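Side-chain contacts in glucan-binding protein C, GbpC (Streptococcus mutans UA159, PDB 5UQZ), which probably binds glucan at the cell surface of this bacterium and mediates both sucrose-dependent and sucrose-independent adherence: residues Asn145-Ser150 against Asn209-Ser214; Ile180-Gln185 against Phe312-Gly317; Val197-Ile202 against Phe329-Ala334. All coordinates share one frame; numbering follows the deposited sequence.

Contact 1 (Asn145-Ser150 against Asn209-Ser214)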
loop_
_atom_site.group_PDB
_atom_site.type_symbol
_atom_site.label_atom_id
_atom_site.label_comp_id
_atom_site.label_asym_id
_atom_site.label_seq_id
_atom_site.Cartn_x
_atom_site.Cartn_y
_atom_site.Cartn_z
ATOM N N ASN A 145 -0.773 14.493 19.462
ATOM C CA ASN A 145 -0.526 15.772 20.157
ATOM C C ASN A 145 -0.219 15.538 21.641
ATOM O O ASN A 145 -0.778 16.179 22.542
ATOM C CB ASN A 145 -1.702 16.740 19.942
ATOM C CG ASN A 145 -1.636 17.409 18.560
ATOM O OD1 ASN A 145 -0.631 17.321 17.849
ATOM N ND2 ASN A 145 -2.720 18.078 18.185
ATOM N N ASP A 146 0.699 14.608 21.893
ATOM C CA ASP A 146 1.148 14.306 23.248
ATOM C C ASP A 146 0.085 13.656 24.135
ATOM O O ASP A 146 0.340 13.521 25.351
ATOM C CB ASP A 146 1.809 15.511 23.911
ATOM C CG ASP A 146 3.102 15.860 23.269
ATOM O OD1 ASP A 146 3.702 15.040 22.555
ATOM O OD2 ASP A 146 3.552 17.008 23.533
ATOM N N LYS A 147 -1.036 13.221 23.589
ATOM C CA LYS A 147 -1.995 12.383 24.303
ATOM C C LYS A 147 -1.664 10.948 23.922
ATOM O O LYS A 147 -1.872 10.538 22.766
ATOM C CB LYS A 147 -3.425 12.721 23.880
ATOM C CG LYS A 147 -3.816 14.160 24.185
ATOM C CD LYS A 147 -5.210 14.453 23.599
ATOM C CE LYS A 147 -5.676 15.821 24.036
ATOM N NZ LYS A 147 -7.151 15.992 23.885
ATOM N N LYS A 148 -1.223 10.156 24.889
ATOM C CA LYS A 148 -1.003 8.745 24.589
ATOM C C LYS A 148 -2.347 8.114 24.211
ATOM O O LYS A 148 -3.374 8.388 24.843
ATOM C CB LYS A 148 -0.412 8.079 25.849
ATOM C CG LYS A 148 -0.027 6.600 25.631
ATOM C CD LYS A 148 0.654 6.064 26.866
ATOM C CE LYS A 148 0.724 4.551 26.853
ATOM N NZ LYS A 148 1.560 3.986 25.724
ATOM N N ILE A 149 -2.306 7.235 23.228
ATOM C CA ILE A 149 -3.499 6.555 22.733
ATOM C C ILE A 149 -3.634 5.216 23.430
ATOM O O ILE A 149 -2.682 4.427 23.452
ATOM C CB ILE A 149 -3.416 6.417 21.209
ATOM C CG1 ILE A 149 -3.564 7.825 20.575
ATOM C CG2 ILE A 149 -4.505 5.480 20.705
ATOM C CD1 ILE A 149 -3.153 7.890 19.081
ATOM N N SER A 150 -4.824 4.959 23.998
ATOM C CA SER A 150 -5.071 3.736 24.767
ATOM C C SER A 150 -5.833 2.690 23.982
ATOM O O SER A 150 -5.833 1.516 24.391
ATOM C CB SER A 150 -5.894 4.072 26.005
ATOM O OG SER A 150 -7.201 4.518 25.609
ATOM N N ASN A 209 -11.563 8.659 26.611
ATOM C CA ASN A 209 -12.381 9.546 25.786
ATOM C C ASN A 209 -11.851 9.632 24.376
ATOM O O ASN A 209 -10.648 9.523 24.107
ATOM C CB ASN A 209 -12.486 10.921 26.400
ATOM C CG ASN A 209 -13.424 10.916 27.642
ATOM O OD1 ASN A 209 -13.014 11.335 28.683
ATOM N ND2 ASN A 209 -14.656 10.373 27.517
ATOM N N GLU A 210 -12.772 9.840 23.450
ATOM C CA GLU A 210 -12.394 10.039 22.056
ATOM C C GLU A 210 -11.550 11.301 21.928
ATOM O O GLU A 210 -11.843 12.322 22.527
ATOM C CB GLU A 210 -13.646 10.162 21.188
ATOM C CG GLU A 210 -14.526 8.946 21.244
ATOM C CD GLU A 210 -15.649 8.986 20.244
ATOM O OE1 GLU A 210 -15.768 9.967 19.461
ATOM O OE2 GLU A 210 -16.435 8.006 20.187
ATOM N N ILE A 211 -10.536 11.245 21.078
ATOM C CA ILE A 211 -9.624 12.365 20.882
ATOM C C ILE A 211 -10.126 13.239 19.730
ATOM O O ILE A 211 -10.345 12.760 18.604
ATOM C CB ILE A 211 -8.227 11.826 20.593
ATOM C CG1 ILE A 211 -7.685 11.150 21.822
ATOM C CG2 ILE A 211 -7.305 13.005 20.191
ATOM C CD1 ILE A 211 -6.317 10.459 21.615
ATOM N N ASP A 212 -10.292 14.537 20.023
ATOM C CA ASP A 212 -10.669 15.521 19.019
ATOM C C ASP A 212 -9.499 15.798 18.073
ATOM O O ASP A 212 -8.416 16.203 18.517
ATOM C CB ASP A 212 -11.066 16.790 19.794
ATOM C CG ASP A 212 -11.514 17.938 18.896
ATOM O OD1 ASP A 212 -11.653 17.787 17.682
ATOM O OD2 ASP A 212 -11.725 19.052 19.462
ATOM N N LEU A 213 -9.725 15.589 16.777
ATOM C CA LEU A 213 -8.706 15.764 15.742
ATOM C C LEU A 213 -8.794 17.117 15.053
ATOM O O LEU A 213 -8.101 17.334 14.049
ATOM C CB LEU A 213 -8.752 14.604 14.735
ATOM C CG LEU A 213 -8.629 13.216 15.356
ATOM C CD1 LEU A 213 -8.660 12.166 14.243
ATOM C CD2 LEU A 213 -7.342 13.044 16.205
ATOM N N SER A 214 -9.587 18.054 15.597
ATOM C CA SER A 214 -9.801 19.273 14.819
ATOM C C SER A 214 -8.675 20.294 14.925
ATOM O O SER A 214 -8.822 21.364 14.324
ATOM C CB SER A 214 -11.164 19.906 15.087
ATOM O OG SER A 214 -11.262 20.275 16.445
#
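Lys147 and Ile211 mark the closest approach of the two backbones, with Lys147 CA 8.4 Å from Ile211 CA. No hydrogen bond spans this gap, so the short strand 147-148 and the irregular loop 209-214 meet through side chains alone. Ile211 does most of the bridging with its two branches. Its CG1 lies anti to the carbonyl carbon (chi1 -68°), which sends CD1 to Ile149 CG1 at 3.9 Å; the two isoleucines cross at about a right angle. The other branch, CG2, lies 4.3 Å from Lys147 CD, where the extended lysine lays methylenes alongside a buried neighbour while remaining exposed itself. The example illustrates how a long charged residue can cover an apolar one with its aliphatic part.

Farther along the loop, Asp212 OD1 accepts the backbone N of Ser214 at 2.9 Å, forming an Asx turn. In one of two deposited conformers Ser214 OG also reaches this oxygen, from the same face of the carboxylate; that second bond is accordingly less certain.

Strand 147-148 is an outer strand of a small antiparallel sheet with strands 143-144 and 64-65. Ile211 rests on Tyr144 of strand 143-144 and, together with Ile149, on Phe203 of strand 194-204, to whose backbone Ile211 is also hydrogen-bonded.

Contact 2 (Ile180-Gln185 against Phe312-Gly317)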
loop_
_atom_site.group_PDB
_atom_site.type_symbol
_atom_site.label_atom_id
_atom_site.label_comp_id
_atom_site.label_asym_id
_atom_site.label_seq_id
_atom_site.Cartn_x
_atom_site.Cartn_y
_atom_site.Cartn_z
ATOM N N ILE A 180 -6.365 -3.693 6.778
ATOM C CA ILE A 180 -7.101 -4.838 6.256
ATOM C C ILE A 180 -6.557 -5.241 4.891
ATOM O O ILE A 180 -6.188 -4.397 4.057
ATOM C CB ILE A 180 -8.556 -4.380 6.195
ATOM C CG1 ILE A 180 -9.544 -5.390 5.829
ATOM C CG2 ILE A 180 -8.813 -3.274 5.210
ATOM C CD1 ILE A 180 -10.964 -4.666 5.730
ATOM N N PHE A 181 -6.594 -6.552 4.648
ATOM C CA PHE A 181 -6.335 -7.119 3.326
ATOM C C PHE A 181 -7.651 -7.737 2.883
ATOM O O PHE A 181 -8.199 -8.577 3.600
ATOM C CB PHE A 181 -5.196 -8.145 3.396
ATOM C CG PHE A 181 -4.540 -8.417 2.098
ATOM C CD1 PHE A 181 -3.167 -8.391 2.014
ATOM C CD2 PHE A 181 -5.274 -8.791 0.988
ATOM C CE1 PHE A 181 -2.512 -8.673 0.816
ATOM C CE2 PHE A 181 -4.605 -9.086 -0.241
ATOM C CZ PHE A 181 -3.256 -8.982 -0.313
ATOM N N ILE A 182 -8.222 -7.264 1.782
ATOM C CA ILE A 182 -9.562 -7.678 1.341
ATOM C C ILE A 182 -9.527 -8.092 -0.120
ATOM O O ILE A 182 -8.757 -7.542 -0.928
ATOM C CB ILE A 182 -10.577 -6.553 1.646
ATOM C CG1 ILE A 182 -11.998 -6.961 1.327
ATOM C CG2 ILE A 182 -10.240 -5.243 0.933
ATOM C CD1 ILE A 182 -13.065 -6.023 1.886
ATOM N N GLY A 183 -10.355 -9.079 -0.471
ATOM C CA GLY A 183 -10.422 -9.468 -1.867
ATOM C C GLY A 183 -11.635 -10.329 -2.150
ATOM O O GLY A 183 -12.311 -10.813 -1.242
ATOM N N ALA A 184 -11.876 -10.552 -3.445
ATOM C CA ALA A 184 -12.989 -11.385 -3.895
ATOM C C ALA A 184 -12.725 -11.792 -5.326
ATOM O O ALA A 184 -11.945 -11.167 -6.030
ATOM C CB ALA A 184 -14.288 -10.601 -3.827
ATOM N N GLN A 185 -13.446 -12.831 -5.778
ATOM C CA GLN A 185 -13.434 -13.124 -7.213
ATOM C C GLN A 185 -13.943 -11.911 -7.988
ATOM O O GLN A 185 -14.768 -11.131 -7.476
ATOM C CB GLN A 185 -14.323 -14.347 -7.494
ATOM C CG GLN A 185 -14.437 -14.741 -8.980
ATOM C CD GLN A 185 -13.069 -15.077 -9.620
ATOM O OE1 GLN A 185 -12.247 -14.189 -9.903
ATOM N NE2 GLN A 185 -12.863 -16.359 -9.947
ATOM N N PHE A 312 -14.114 7.775 5.387
ATOM C CA PHE A 312 -13.531 7.816 4.060
ATOM C C PHE A 312 -13.709 6.441 3.444
ATOM O O PHE A 312 -13.988 5.477 4.139
ATOM C CB PHE A 312 -12.050 8.257 4.119
ATOM C CG PHE A 312 -11.194 7.403 4.967
ATOM C CD1 PHE A 312 -11.125 7.642 6.352
ATOM C CD2 PHE A 312 -10.458 6.348 4.428
ATOM C CE1 PHE A 312 -10.337 6.840 7.191
ATOM C CE2 PHE A 312 -9.659 5.566 5.271
ATOM C CZ PHE A 312 -9.614 5.810 6.645
ATOM N N THR A 313 -13.547 6.353 2.122
ATOM C CA THR A 313 -13.858 5.103 1.422
ATOM C C THR A 313 -12.747 4.751 0.453
ATOM O O THR A 313 -12.360 5.581 -0.372
ATOM C CB THR A 313 -15.168 5.271 0.643
ATOM O OG1 THR A 313 -16.209 5.612 1.562
ATOM C CG2 THR A 313 -15.549 3.990 -0.104
ATOM N N PHE A 314 -12.245 3.525 0.507
ATOM C CA PHE A 314 -11.298 3.075 -0.502
ATOM C C PHE A 314 -11.988 2.117 -1.453
ATOM O O PHE A 314 -12.943 1.412 -1.071
ATOM C CB PHE A 314 -10.042 2.459 0.104
ATOM C CG PHE A 314 -10.222 1.131 0.834
ATOM C CD1 PHE A 314 -10.213 -0.067 0.099
ATOM C CD2 PHE A 314 -10.304 1.085 2.205
ATOM C CE1 PHE A 314 -10.330 -1.285 0.750
ATOM C CE2 PHE A 314 -10.417 -0.161 2.857
ATOM C CZ PHE A 314 -10.416 -1.347 2.134
ATOM N N THR A 315 -11.525 2.119 -2.705
ATOM C CA THR A 315 -12.073 1.207 -3.691
ATOM C C THR A 315 -10.971 0.597 -4.534
ATOM O O THR A 315 -9.898 1.187 -4.729
ATOM C CB THR A 315 -13.141 1.841 -4.634
ATOM O OG1 THR A 315 -12.511 2.750 -5.529
ATOM C CG2 THR A 315 -14.204 2.607 -3.859
ATOM N N VAL A 316 -11.258 -0.575 -5.077
ATOM C CA VAL A 316 -10.377 -1.232 -6.029
ATOM C C VAL A 316 -11.242 -1.948 -7.044
ATOM O O VAL A 316 -12.205 -2.646 -6.679
ATOM C CB VAL A 316 -9.353 -2.175 -5.339
ATOM C CG1 VAL A 316 -10.039 -3.222 -4.451
ATOM C CG2 VAL A 316 -8.444 -2.813 -6.355
ATOM N N GLY A 317 -10.915 -1.789 -8.323
ATOM C CA GLY A 317 -11.690 -2.444 -9.369
ATOM C C GLY A 317 -10.962 -2.327 -10.687
ATOM O O GLY A 317 -9.905 -1.713 -10.785
#
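The Phe314 ring receives two isoleucine methyl groups along one end of its rim. Ile182 CG2 lies at the edge, in the ring plane, 4.0 Å from Phe314 CE1 and only slightly farther from CZ. Ile180 CG2 comes to Phe314 CZ, also at 4.0 Å, but obliquely, displaced to the side of the plane on which Phe329 forms an offset stack with the phenylalanine. Val197, from strand 194-204, covers the opposite face. Aromatic stacking on one face, a valine on the other and methyl groups at the end thus surround the ring on both faces and at this end.

The torsions explain which atoms touch. In Ile182, CG1 is anti to the backbone N (chi1 -175°), leaving CG2 between the backbone N and the carbonyl carbon and directed at the ring; Ile180 has the same rotamer and likewise offers its CG2. Each isoleucine therefore spends its shorter branch on the phenylalanine, and both also pack on Val170 of strand 167-172. Phe181, between them, points away and stacks its ring with Tyr100.

No hydrogen bond joins the two strands, because they belong to different sheets: strand 180-184 pairs with strands 167-172 and 325-329, while strand 312-319 pairs with strands 194-204 and 233-240. Face-to-face packing of two antiparallel sheets through large apolar side chains is the hallmark of a beta sandwich, here the supersandwich of this glucan-binding protein. The Phe314 side chain lies about 9 Å from the calcium ion, so this core is close to the metal site without belonging to it.

Contact 3 (Val197-Ile202 against Phe329-Ala334)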
loop_
_atom_site.group_PDB
_atom_site.type_symbol
_atom_site.label_atom_id
_atom_site.label_comp_id
_atom_site.label_asym_id
_atom_site.label_seq_id
_atom_site.Cartn_x
_atom_site.Cartn_y
_atom_site.Cartn_z
ATOM N N VAL A 197 -14.945 -0.017 0.432
ATOM C CA VAL A 197 -15.045 -0.137 1.900
ATOM C C VAL A 197 -15.008 1.279 2.482
ATOM O O VAL A 197 -14.040 2.015 2.267
ATOM C CB VAL A 197 -13.881 -0.978 2.481
ATOM C CG1 VAL A 197 -13.953 -1.013 4.021
ATOM C CG2 VAL A 197 -13.915 -2.400 1.951
ATOM N N THR A 198 -16.030 1.623 3.262
ATOM C CA THR A 198 -16.012 2.853 4.028
ATOM C C THR A 198 -15.490 2.546 5.430
ATOM O O THR A 198 -15.892 1.562 6.063
ATOM C CB THR A 198 -17.426 3.455 4.109
ATOM O OG1 THR A 198 -17.868 3.791 2.797
ATOM C CG2 THR A 198 -17.468 4.705 4.984
ATOM N N MET A 199 -14.591 3.406 5.897
ATOM C CA MET A 199 -13.976 3.230 7.199
ATOM C C MET A 199 -14.044 4.525 7.981
ATOM O O MET A 199 -14.049 5.626 7.417
ATOM C CB MET A 199 -12.587 2.705 7.122
ATOM C CG MET A 199 -11.647 3.061 6.181
ATOM S SD MET A 199 -10.210 1.816 6.198
ATOM C CE MET A 199 -9.543 2.125 7.825
ATOM N N GLN A 200 -13.994 4.361 9.311
ATOM C CA GLN A 200 -13.847 5.512 10.192
ATOM C C GLN A 200 -13.007 5.081 11.376
ATOM O O GLN A 200 -13.282 4.032 11.982
ATOM C CB GLN A 200 -15.201 6.060 10.656
ATOM C CG GLN A 200 -15.032 7.312 11.458
ATOM C CD GLN A 200 -16.370 7.962 11.871
ATOM O OE1 GLN A 200 -17.428 7.334 11.801
ATOM N NE2 GLN A 200 -16.301 9.203 12.318
ATOM N N ILE A 201 -11.995 5.882 11.725
ATOM C CA ILE A 201 -11.059 5.585 12.818
ATOM C C ILE A 201 -11.282 6.568 13.947
ATOM O O ILE A 201 -11.360 7.784 13.719
ATOM C CB ILE A 201 -9.617 5.725 12.299
ATOM C CG1 ILE A 201 -9.346 4.780 11.120
ATOM C CG2 ILE A 201 -8.635 5.455 13.462
ATOM C CD1 ILE A 201 -8.019 5.088 10.388
ATOM N N ILE A 202 -11.361 6.047 15.174
ATOM C CA ILE A 202 -11.465 6.888 16.361
ATOM C C ILE A 202 -10.322 6.485 17.297
ATOM O O ILE A 202 -10.126 5.295 17.579
ATOM C CB ILE A 202 -12.823 6.704 17.072
ATOM C CG1 ILE A 202 -13.984 7.134 16.161
ATOM C CG2 ILE A 202 -12.846 7.532 18.352
ATOM C CD1 ILE A 202 -15.322 6.838 16.741
ATOM N N PHE A 329 -5.123 -2.506 2.099
ATOM C CA PHE A 329 -5.266 -1.086 2.379
ATOM C C PHE A 329 -4.846 -0.860 3.809
ATOM O O PHE A 329 -5.467 -1.400 4.728
ATOM C CB PHE A 329 -6.725 -0.633 2.202
ATOM C CG PHE A 329 -6.882 0.824 2.459
ATOM C CD1 PHE A 329 -6.591 1.742 1.468
ATOM C CD2 PHE A 329 -7.241 1.285 3.717
ATOM C CE1 PHE A 329 -6.656 3.117 1.743
ATOM C CE2 PHE A 329 -7.315 2.643 3.970
ATOM C CZ PHE A 329 -7.027 3.560 2.987
ATOM N N ALA A 330 -3.846 -0.019 3.997
ATOM C CA ALA A 330 -3.403 0.356 5.317
ATOM C C ALA A 330 -3.388 1.869 5.404
ATOM O O ALA A 330 -3.132 2.561 4.404
ATOM C CB ALA A 330 -2.038 -0.222 5.684
ATOM N N THR A 331 -3.697 2.390 6.576
ATOM C CA THR A 331 -3.451 3.817 6.801
ATOM C C THR A 331 -2.916 3.981 8.211
ATOM O O THR A 331 -3.340 3.308 9.146
ATOM C CB THR A 331 -4.745 4.671 6.541
ATOM O OG1 THR A 331 -4.422 6.062 6.758
ATOM C CG2 THR A 331 -5.853 4.287 7.503
ATOM N N ASN A 332 -1.960 4.865 8.362
ATOM C CA ASN A 332 -1.188 5.018 9.596
ATOM C C ASN A 332 -0.461 6.360 9.463
ATOM O O ASN A 332 -0.686 7.103 8.508
ATOM C CB ASN A 332 -0.287 3.806 9.785
ATOM C CG ASN A 332 0.479 3.523 8.558
ATOM O OD1 ASN A 332 1.144 4.437 7.992
ATOM N ND2 ASN A 332 0.349 2.311 8.051
ATOM N N SER A 333 0.427 6.669 10.392
ATOM C CA SER A 333 1.115 7.961 10.344
ATOM C C SER A 333 2.353 7.953 9.487
ATOM O O SER A 333 2.976 9.009 9.341
ATOM C CB SER A 333 1.470 8.436 11.745
ATOM O OG SER A 333 2.364 7.544 12.390
ATOM N N ALA A 334 2.708 6.816 8.876
ATOM C CA ALA A 334 3.953 6.735 8.103
ATOM C C ALA A 334 3.709 7.139 6.655
ATOM O O ALA A 334 3.590 6.321 5.735
ATOM C CB ALA A 334 4.524 5.343 8.216
#
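The apolar interior of the beta-supersandwich continues where Met199 and Ile201, on strand 194-204, meet Phe329 and Thr331, at the end of strand 325-329 and in the loop that follows. Met199 makes a Met-aromatic contact. Its SD lies 3.7 Å from Phe329 CE2 and 4.8 Å from the ring centroid, 63° off the ring normal, so the sulfur approaches the ring obliquely. The methionine chain is extended at chi2 and then bends at chi3 (-66°), turning the terminal CE towards Thr331 CG2, 4.3 Å away. That same threonine methyl meets Ile201 CD1 at 3.7 Å, the two side chains reaching towards each other tip to tip.

Thr331 serves two environments at once. With OG1 anti to the backbone N (chi1 -179°), its methyl is given to the core while the hydroxyl is hydrogen-bonded to Ser221 O. The next residue, Asn332, points away from strand 194-204; its OD1 accepts Ala334 N at 3.0 Å in an Asx turn and is also hydrogen-bonded to Ser221 OG, while ND2 is bonded to Thr177 O.

The calcium ion lies about 7 Å from the Phe329 side chain, and Ser224, one of its ligands, follows closely after Ser221. Sulfur, ring and methyl groups pack against strand 194-204 without any hydrogen bond across the contact. Polar links run elsewhere: Thr331 OG1 and Asn332 tie the loop to Ser221 and Thr177, and Asn332 OD1 also closes the local Asx turn. The buried hydroxyl of Thr331 is thus satisfied by Ser221 O while its methyl stays in the core.

After the long N-terminal helix 3-51, the chain lays down the first segments of all three contacts before reaching any partner. Contact 1 closes the earliest loop, of 58 intervening residues, when 209-214 returns to 145-150. By then 180-185 and 197-202 have passed, and they wait until 312-317 and 329-334 complete contacts 2 and 3, each across 126 residues. Every pair of loops therefore crosses. Strand 194-204 threads them together: Glu210 CG of contact 1 packs 3.6 Å from its Ile202 CG2, and strand 312-319 of contact 2 pairs beside it. Contacts 2 and 3 join the packed sheets, while contact 1 lies at the periphery, where strand 147-148 meets the loop after strand 194-204.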